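Hydrolase, alpha/beta hydrolase FOLD family (Staphylococcus aureus, PDB 2XMZ) probably catalyses the elimination step of menaquinone biosynthesis that yields 2-succinyl-6-hydroxy-2,4-cyclohexadiene-1-carboxylate, as a MenH synthase of the alpha/beta hydrolase fold. Local coordinates at residues A[144-158]-A[173-185]. Sequence-based numbering, arbitrary orientation. Where two conformers were deposited one is given.
Sequences GIELFVNDWEKLPLF and RQQRLSQSPHKMA
Arg176 runs along helix 145-152 toward its C-terminal end, from Val149 to Phe158. Arg176 CB packs on Val149 CG2 at 3.6 Å. With CG anti to the carbonyl carbon (chi1 -62°) and the chain extended to NE, CD passes Val149 CG1 and the guanidinium arrives at the edge of the Trp152 indole. Trp152 CD1 stands over the guanidinium centre, 3.7 Å from Arg176 CZ, the planes 89° apart. NH1 lies against Glu153 CG, and NH2 ends above the Phe158 ring centre, a cation-pi contact with Arg176 CZ 4.8 Å from the ring centroid.

Arg173 makes the polar grip. Both NH1 and NH2 donate end-on to Asn150 OD1, amide and guanidinium nearly coplanar; Arg173 NH2 also forms a salt bridge to Glu153 OE2 (2.7 Å), approaching OE2 from above the carboxylate plane. Both acceptors lie close to the guanidinium plane, which should hold its rotation.

At the other end, Ile145 CG1 touches Arg176 O (3.4 Å) and CB rests on Pro181 CD, while Leu177 CD2 rests against Glu146 CA and Val149 CB.

Segments 145-152 and 173-177, the latter ending helix 166-177, run roughly antiparallel (138°), and helix 181-191 closes the Ile145 end. With helix 123-143, which backs Phe148 and Met184, they form the helical insertion between strands 110-114 and 210-215, the cap of this fold; the Phe158 side chain touches residues of what is probably the Ser91-His245-Asp218 triad.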
# COMPACT_ATOMS: atom_id res chain seq x y z
N GLY A 144 -15.64 17.90 4.04
CA GLY A 144 -14.64 18.18 3.00
C GLY A 144 -13.24 17.66 3.29
O GLY A 144 -12.98 17.09 4.36
N ILE A 145 -12.31 17.89 2.36
CA ILE A 145 -10.98 17.28 2.47
C ILE A 145 -10.13 17.94 3.55
O ILE A 145 -9.53 17.25 4.36
CB ILE A 145 -10.22 17.22 1.10
CG1 ILE A 145 -9.03 16.25 1.17
CG2 ILE A 145 -9.75 18.61 0.64
CD1 ILE A 145 -9.41 14.84 1.53
N GLU A 146 -10.12 19.27 3.58
CA GLU A 146 -9.21 20.00 4.45
C GLU A 146 -9.40 19.66 5.93
O GLU A 146 -8.43 19.34 6.63
CB GLU A 146 -9.29 21.52 4.21
CG GLU A 146 -8.20 22.32 4.93
CD GLU A 146 -8.12 23.77 4.50
OE1 GLU A 146 -8.57 24.08 3.37
OE2 GLU A 146 -7.63 24.61 5.28
N LEU A 147 -10.65 19.69 6.40
CA LEU A 147 -10.94 19.42 7.81
C LEU A 147 -10.60 17.97 8.16
O LEU A 147 -10.05 17.68 9.22
CB LEU A 147 -12.40 19.79 8.14
CG LEU A 147 -12.78 21.29 8.02
CD1 LEU A 147 -14.29 21.49 8.04
CD2 LEU A 147 -12.10 22.21 9.05
N PHE A 148 -10.90 17.05 7.24
CA PHE A 148 -10.53 15.65 7.44
C PHE A 148 -9.03 15.46 7.60
O PHE A 148 -8.58 14.78 8.53
CB PHE A 148 -11.06 14.77 6.30
CG PHE A 148 -10.83 13.32 6.53
CD1 PHE A 148 -11.72 12.57 7.29
CD2 PHE A 148 -9.69 12.70 6.01
CE1 PHE A 148 -11.50 11.23 7.52
CE2 PHE A 148 -9.46 11.35 6.23
CZ PHE A 148 -10.37 10.61 6.99
N VAL A 149 -8.25 16.06 6.70
CA VAL A 149 -6.78 15.98 6.72
C VAL A 149 -6.22 16.59 8.01
O VAL A 149 -5.30 16.04 8.61
CB VAL A 149 -6.14 16.64 5.47
CG1 VAL A 149 -4.62 16.72 5.59
CG2 VAL A 149 -6.50 15.87 4.20
N ASN A 150 -6.79 17.72 8.45
CA ASN A 150 -6.39 18.32 9.71
C ASN A 150 -6.48 17.33 10.88
O ASN A 150 -5.53 17.20 11.67
CB ASN A 150 -7.18 19.61 9.97
CG ASN A 150 -6.79 20.73 9.02
OD1 ASN A 150 -5.76 20.67 8.35
ND2 ASN A 150 -7.61 21.77 8.97
N ASP A 151 -7.60 16.61 10.96
CA ASP A 151 -7.81 15.59 11.98
C ASP A 151 -6.94 14.35 11.73
O ASP A 151 -6.37 13.79 12.67
CB ASP A 151 -9.29 15.19 12.07
CG ASP A 151 -10.17 16.27 12.69
OD1 ASP A 151 -9.68 17.38 13.02
OD2 ASP A 151 -11.38 15.99 12.87
N TRP A 152 -6.82 13.93 10.46
CA TRP A 152 -6.02 12.77 10.07
C TRP A 152 -4.57 12.94 10.48
O TRP A 152 -3.96 12.00 11.03
CB TRP A 152 -6.11 12.56 8.56
CG TRP A 152 -5.68 11.21 8.07
CD1 TRP A 152 -4.55 10.91 7.36
CD2 TRP A 152 -6.40 9.97 8.21
NE1 TRP A 152 -4.52 9.57 7.05
CE2 TRP A 152 -5.64 8.97 7.56
CE3 TRP A 152 -7.61 9.62 8.82
CZ2 TRP A 152 -6.05 7.62 7.52
CZ3 TRP A 152 -8.02 8.27 8.77
CH2 TRP A 152 -7.23 7.30 8.13
N GLU A 153 -4.02 14.13 10.22
CA GLU A 153 -2.67 14.52 10.65
C GLU A 153 -2.39 14.30 12.14
O GLU A 153 -1.25 14.11 12.53
CB GLU A 153 -2.43 16.01 10.38
CG GLU A 153 -2.13 16.38 8.93
CD GLU A 153 -1.77 17.85 8.75
OE1 GLU A 153 -1.65 18.58 9.76
OE2 GLU A 153 -1.58 18.27 7.59
N LYS A 154 -3.43 14.37 12.98
CA LYS A 154 -3.26 14.29 14.45
C LYS A 154 -3.44 12.88 15.02
O LYS A 154 -3.35 12.71 16.23
CB LYS A 154 -4.24 15.23 15.16
CG LYS A 154 -4.05 16.68 14.84
CD LYS A 154 -5.00 17.55 15.66
CE LYS A 154 -5.36 18.79 14.89
NZ LYS A 154 -4.32 19.84 14.96
N LEU A 155 -3.70 11.89 14.16
CA LEU A 155 -3.84 10.51 14.62
C LEU A 155 -2.52 10.00 15.20
O LEU A 155 -1.46 10.31 14.67
CB LEU A 155 -4.34 9.58 13.50
CG LEU A 155 -5.81 9.68 13.07
CD1 LEU A 155 -6.02 8.82 11.84
CD2 LEU A 155 -6.75 9.24 14.18
N PRO A 156 -2.59 9.24 16.32
CA PRO A 156 -1.36 8.70 16.93
C PRO A 156 -0.51 7.90 15.93
O PRO A 156 0.72 7.92 16.01
CB PRO A 156 -1.90 7.77 18.03
CG PRO A 156 -3.24 8.32 18.39
CD PRO A 156 -3.79 8.96 17.13
N LEU A 157 -1.17 7.22 15.00
CA LEU A 157 -0.50 6.47 13.97
C LEU A 157 0.57 7.30 13.26
O LEU A 157 1.61 6.78 12.86
CB LEU A 157 -1.52 5.96 12.94
CG LEU A 157 -1.05 4.96 11.88
CD1 LEU A 157 -0.39 3.75 12.53
CD2 LEU A 157 -2.23 4.55 11.01
N PHE A 158 0.30 8.61 13.12
CA PHE A 158 1.18 9.49 12.37
C PHE A 158 2.04 10.43 13.21
O PHE A 158 2.68 11.32 12.66
CB PHE A 158 0.36 10.30 11.37
CG PHE A 158 -0.41 9.45 10.42
CD1 PHE A 158 0.26 8.61 9.54
CD2 PHE A 158 -1.81 9.49 10.41
CE1 PHE A 158 -0.46 7.80 8.63
CE2 PHE A 158 -2.53 8.70 9.53
CZ PHE A 158 -1.85 7.85 8.63
N ARG A 173 0.92 16.59 3.20
CA ARG A 173 -0.32 17.37 3.37
C ARG A 173 -0.97 17.72 2.03
O ARG A 173 -2.19 17.64 1.89
CB ARG A 173 -0.07 18.65 4.19
CG ARG A 173 -1.34 19.42 4.49
CD ARG A 173 -1.12 20.64 5.37
NE ARG A 173 -2.34 21.45 5.45
CZ ARG A 173 -3.40 21.16 6.20
NH1 ARG A 173 -4.45 21.98 6.17
NH2 ARG A 173 -3.44 20.07 6.97
N GLN A 174 -0.15 18.10 1.06
CA GLN A 174 -0.62 18.45 -0.27
C GLN A 174 -1.22 17.24 -0.97
O GLN A 174 -2.28 17.36 -1.61
CB GLN A 174 0.53 19.07 -1.10
CG GLN A 174 0.26 19.24 -2.59
CD GLN A 174 0.40 17.95 -3.38
OE1 GLN A 174 -0.40 17.68 -4.29
NE2 GLN A 174 1.40 17.14 -3.03
N GLN A 175 -0.55 16.09 -0.86
CA GLN A 175 -1.01 14.85 -1.47
C GLN A 175 -2.37 14.44 -0.90
O GLN A 175 -3.24 13.98 -1.65
CB GLN A 175 0.02 13.74 -1.26
CG GLN A 175 1.16 13.70 -2.30
CD GLN A 175 2.37 12.88 -1.85
OE1 GLN A 175 2.29 12.09 -0.91
NE2 GLN A 175 3.49 13.07 -2.54
N ARG A 176 -2.54 14.62 0.40
CA ARG A 176 -3.82 14.34 1.06
C ARG A 176 -4.93 15.34 0.62
O ARG A 176 -6.06 14.94 0.29
CB ARG A 176 -3.64 14.36 2.59
CG ARG A 176 -2.65 13.29 3.13
CD ARG A 176 -2.52 13.40 4.64
NE ARG A 176 -1.84 12.26 5.26
CZ ARG A 176 -1.23 12.30 6.44
NH1 ARG A 176 -1.20 13.43 7.15
NH2 ARG A 176 -0.65 11.21 6.91
N LEU A 177 -4.60 16.63 0.62
CA LEU A 177 -5.55 17.70 0.30
C LEU A 177 -6.03 17.64 -1.15
O LEU A 177 -7.12 18.14 -1.49
CB LEU A 177 -4.95 19.08 0.59
CG LEU A 177 -4.68 19.43 2.07
CD1 LEU A 177 -4.00 20.81 2.21
CD2 LEU A 177 -5.94 19.37 2.89
N SER A 178 -5.22 17.02 -2.01
CA SER A 178 -5.58 16.94 -3.41
C SER A 178 -6.52 15.77 -3.68
O SER A 178 -7.08 15.66 -4.77
CB SER A 178 -4.35 16.81 -4.28
OG SER A 178 -3.82 15.52 -4.10
N GLN A 179 -6.72 14.90 -2.69
CA GLN A 179 -7.64 13.78 -2.89
C GLN A 179 -9.06 14.29 -2.88
O GLN A 179 -9.36 15.27 -2.21
CB GLN A 179 -7.44 12.69 -1.82
CG GLN A 179 -6.03 12.09 -1.77
CD GLN A 179 -5.52 11.66 -3.15
OE1 GLN A 179 -6.25 11.03 -3.92
NE2 GLN A 179 -4.25 11.98 -3.45
N SER A 180 -9.92 13.66 -3.65
CA SER A 180 -11.34 14.01 -3.67
C SER A 180 -12.03 13.40 -2.43
O SER A 180 -12.00 12.17 -2.26
CB SER A 180 -11.96 13.45 -4.94
OG SER A 180 -13.33 13.72 -4.96
N PRO A 181 -12.63 14.24 -1.58
CA PRO A 181 -13.25 13.69 -0.35
C PRO A 181 -14.38 12.68 -0.60
O PRO A 181 -14.47 11.67 0.12
CB PRO A 181 -13.79 14.92 0.39
CG PRO A 181 -13.83 16.03 -0.63
CD PRO A 181 -12.70 15.72 -1.61
N HIS A 182 -15.20 12.91 -1.62
CA HIS A 182 -16.25 11.95 -1.98
C HIS A 182 -15.65 10.59 -2.41
O HIS A 182 -16.18 9.52 -2.04
CB HIS A 182 -17.24 12.54 -3.01
CG HIS A 182 -16.74 12.53 -4.43
ND1 HIS A 182 -15.94 13.53 -4.94
CD2 HIS A 182 -16.93 11.64 -5.43
CE1 HIS A 182 -15.65 13.25 -6.21
NE2 HIS A 182 -16.24 12.12 -6.53
N LYS A 183 -14.53 10.63 -3.14
CA LYS A 183 -13.84 9.41 -3.49
C LYS A 183 -13.17 8.74 -2.30
O LYS A 183 -13.19 7.53 -2.20
CB LYS A 183 -12.81 9.63 -4.62
CG LYS A 183 -13.47 10.02 -5.91
CD LYS A 183 -12.50 10.08 -7.09
CE LYS A 183 -13.25 10.49 -8.36
NZ LYS A 183 -12.37 10.37 -9.55
N MET A 184 -12.59 9.54 -1.39
CA MET A 184 -12.01 8.99 -0.18
C MET A 184 -13.09 8.27 0.63
O MET A 184 -12.85 7.19 1.14
CB MET A 184 -11.31 10.08 0.65
CG MET A 184 -10.11 10.73 -0.09
SD MET A 184 -8.81 9.48 -0.43
CE MET A 184 -9.19 9.01 -2.12
N ALA A 185 -14.27 8.86 0.70
CA ALA A 185 -15.40 8.25 1.40
C ALA A 185 -15.78 6.90 0.77
O ALA A 185 -15.96 5.91 1.49
CB ALA A 185 -16.62 9.20 1.39